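Local coordinates for PnpC (Pseudomonas putida, PDB 3N9T), which probably cleaves the aromatic ring of hydroxyquinol between its adjacent hydroxylated carbons, an intradiol dioxygenase that works with a bound ferric ion, at residues 212-217 against 240-245. Numbering follows the deposited sequence.
Sequences HAWRPA and DPYLDS
In the beta-rich catalytic domain of this intradiol dioxygenase, two overlapping type I turns, Asp-240 to Leu-243 and Tyr-242 to Ser-245, follow strand 231-237 and pack against the start of strand 214-224, which runs on to the iron ligands His-218 and His-220. The bump is the Tyr-242 ring; its hollow is walled by Trp-214 and His-212. With CG anti to the carbonyl carbon (chi1 -65°), the tyrosine lies almost flat against the indole five-membered ring, an offset stack with centroids 4.3 Å apart and planes only 2° from parallel. Trp-214 CB sits over the middle of the phenol, a CH-pi contact 3.6 Å from its centroid, while the hydroxyl slides on toward the indole rim. The CD1-CE1 edge of Tyr-242 meets a face of His-212 in an edge-to-face pair. That imidazole is pinned at both nitrogens: ND1 accepts from Trp-214 N near the ring plane, and NE2 shares a nearly straight 2.7 Å hydrogen bond with Ser-245 OG, fixing the ring's rotation. An alanine in place of Tyr-242 would remove both aromatic contacts and probably loosen the turns against Trp-214 and His-212. Farther along, Pro-216 fills the next niche, its CB facing Tyr-242 CB and, at 4.1 Å, Leu-243 CD1, with Val-251 also touching its ring. Arg-215 turns away from the turns toward the iron site and forms a salt bridge with Asp-246. The Asp-240 carboxylate, CG anti to the backbone N, closes the far end: OD2 takes Tyr-242 N through its anti lone pair, making an Asx turn, and OD1 receives Ala-217 N from above the carboxylate plane at 2.7 Å.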
loop_
_atom_site.group_PDB
_atom_site.type_symbol
_atom_site.label_atom_id
_atom_site.label_comp_id
_atom_site.label_asym_id
_atom_site.label_seq_id
_atom_site.Cartn_x
_atom_site.Cartn_y
_atom_site.Cartn_z
ATOM N N HIS A 212 0.546 17.089 -13.464
ATOM C CA HIS A 212 0.648 16.619 -14.834
ATOM C C HIS A 212 1.371 15.220 -14.881
ATOM O O HIS A 212 1.952 14.792 -13.879
ATOM C CB HIS A 212 1.366 17.696 -15.677
ATOM C CG HIS A 212 2.837 17.814 -15.403
ATOM N ND1 HIS A 212 3.709 16.766 -15.588
ATOM C CD2 HIS A 212 3.588 18.860 -14.975
ATOM C CE1 HIS A 212 4.930 17.150 -15.255
ATOM N NE2 HIS A 212 4.888 18.422 -14.903
ATOM N N ALA A 213 1.313 14.537 -16.016
ATOM C CA ALA A 213 1.921 13.228 -16.159
ATOM C C ALA A 213 3.210 13.239 -16.993
ATOM O O ALA A 213 3.597 12.187 -17.524
ATOM C CB ALA A 213 0.869 12.221 -16.743
ATOM N N TRP A 214 3.882 14.393 -17.137
ATOM C CA TRP A 214 5.034 14.458 -18.064
ATOM C C TRP A 214 6.361 14.137 -17.419
ATOM O O TRP A 214 6.676 14.601 -16.305
ATOM C CB TRP A 214 5.171 15.805 -18.786
ATOM C CG TRP A 214 4.059 16.100 -19.727
ATOM C CD1 TRP A 214 2.867 16.669 -19.413
ATOM C CD2 TRP A 214 4.011 15.818 -21.124
ATOM N NE1 TRP A 214 2.076 16.765 -20.531
ATOM C CE2 TRP A 214 2.755 16.262 -21.600
ATOM C CE3 TRP A 214 4.927 15.287 -22.045
ATOM C CZ2 TRP A 214 2.394 16.191 -22.937
ATOM C CZ3 TRP A 214 4.555 15.202 -23.366
ATOM C CH2 TRP A 214 3.283 15.602 -23.798
ATOM N N ARG A 215 7.181 13.431 -18.180
ATOM C CA ARG A 215 8.619 13.468 -17.951
ATOM C C ARG A 215 9.367 14.461 -18.842
ATOM O O ARG A 215 9.091 14.529 -20.039
ATOM C CB ARG A 215 9.190 12.113 -18.154
ATOM C CG ARG A 215 8.412 11.104 -17.288
ATOM C CD ARG A 215 9.331 10.147 -16.613
ATOM N NE ARG A 215 10.387 10.813 -15.871
ATOM C CZ ARG A 215 11.575 10.272 -15.697
ATOM N NH1 ARG A 215 11.817 9.073 -16.188
ATOM N NH2 ARG A 215 12.515 10.899 -15.019
ATOM N N PRO A 216 10.316 15.210 -18.264
ATOM C CA PRO A 216 11.221 15.964 -19.148
ATOM C C PRO A 216 12.021 15.052 -20.071
ATOM O O PRO A 216 12.328 13.917 -19.711
ATOM C CB PRO A 216 12.193 16.656 -18.190
ATOM C CG PRO A 216 12.086 15.891 -16.899
ATOM C CD PRO A 216 10.764 15.206 -16.849
ATOM N N ALA A 217 12.388 15.587 -21.240
ATOM C CA ALA A 217 13.206 14.865 -22.228
ATOM C C ALA A 217 14.515 14.344 -21.635
ATOM O O ALA A 217 15.169 15.027 -20.855
ATOM C CB ALA A 217 13.461 15.779 -23.465
ATOM N N ASP A 240 14.158 21.933 -20.691
ATOM C CA ASP A 240 12.888 21.218 -20.894
ATOM C C ASP A 240 11.859 21.915 -20.020
ATOM O O ASP A 240 12.179 22.319 -18.927
ATOM C CB ASP A 240 13.026 19.728 -20.514
ATOM C CG ASP A 240 11.782 18.929 -20.815
ATOM O OD1 ASP A 240 11.762 18.187 -21.823
ATOM O OD2 ASP A 240 10.801 19.037 -20.046
ATOM N N PRO A 241 10.631 22.090 -20.511
ATOM C CA PRO A 241 9.725 22.837 -19.628
ATOM C C PRO A 241 9.259 22.065 -18.372
ATOM O O PRO A 241 8.630 22.647 -17.510
ATOM C CB PRO A 241 8.530 23.131 -20.531
ATOM C CG PRO A 241 8.544 21.997 -21.571
ATOM C CD PRO A 241 9.994 21.667 -21.760
ATOM N N TYR A 242 9.649 20.794 -18.226
ATOM C CA TYR A 242 9.158 19.934 -17.133
ATOM C C TYR A 242 10.257 19.527 -16.166
ATOM O O TYR A 242 10.022 18.729 -15.257
ATOM C CB TYR A 242 8.521 18.678 -17.706
ATOM C CG TYR A 242 7.282 18.963 -18.512
ATOM C CD1 TYR A 242 6.148 19.577 -17.923
ATOM C CD2 TYR A 242 7.225 18.622 -19.869
ATOM C CE1 TYR A 242 5.012 19.845 -18.654
ATOM C CE2 TYR A 242 6.098 18.940 -20.626
ATOM C CZ TYR A 242 5.002 19.523 -20.021
ATOM O OH TYR A 242 3.874 19.750 -20.807
ATOM N N LEU A 243 11.444 20.108 -16.351
ATOM C CA LEU A 243 12.638 19.819 -15.558
ATOM C C LEU A 243 12.420 19.966 -14.074
ATOM O O LEU A 243 12.978 19.192 -13.279
ATOM C CB LEU A 243 13.780 20.754 -15.998
ATOM C CG LEU A 243 15.237 20.299 -16.161
ATOM C CD1 LEU A 243 15.401 18.865 -16.788
ATOM C CD2 LEU A 243 15.989 21.360 -16.983
ATOM N N ASP A 244 11.593 20.938 -13.687
ATOM C CA ASP A 244 11.351 21.229 -12.273
ATOM C C ASP A 244 10.111 20.503 -11.791
ATOM O O ASP A 244 9.736 20.668 -10.665
ATOM C CB ASP A 244 11.186 22.770 -11.994
ATOM C CG ASP A 244 12.490 23.555 -12.276
ATOM O OD1 ASP A 244 13.559 23.141 -11.739
ATOM O OD2 ASP A 244 12.490 24.570 -13.040
ATOM N N SER A 245 9.451 19.739 -12.657
ATOM C CA SER A 245 8.188 19.158 -12.283
ATOM C C SER A 245 8.058 17.700 -12.819
ATOM O O SER A 245 6.979 17.255 -13.115
ATOM C CB SER A 245 7.021 20.099 -12.763
ATOM O OG SER A 245 6.941 20.044 -14.174
#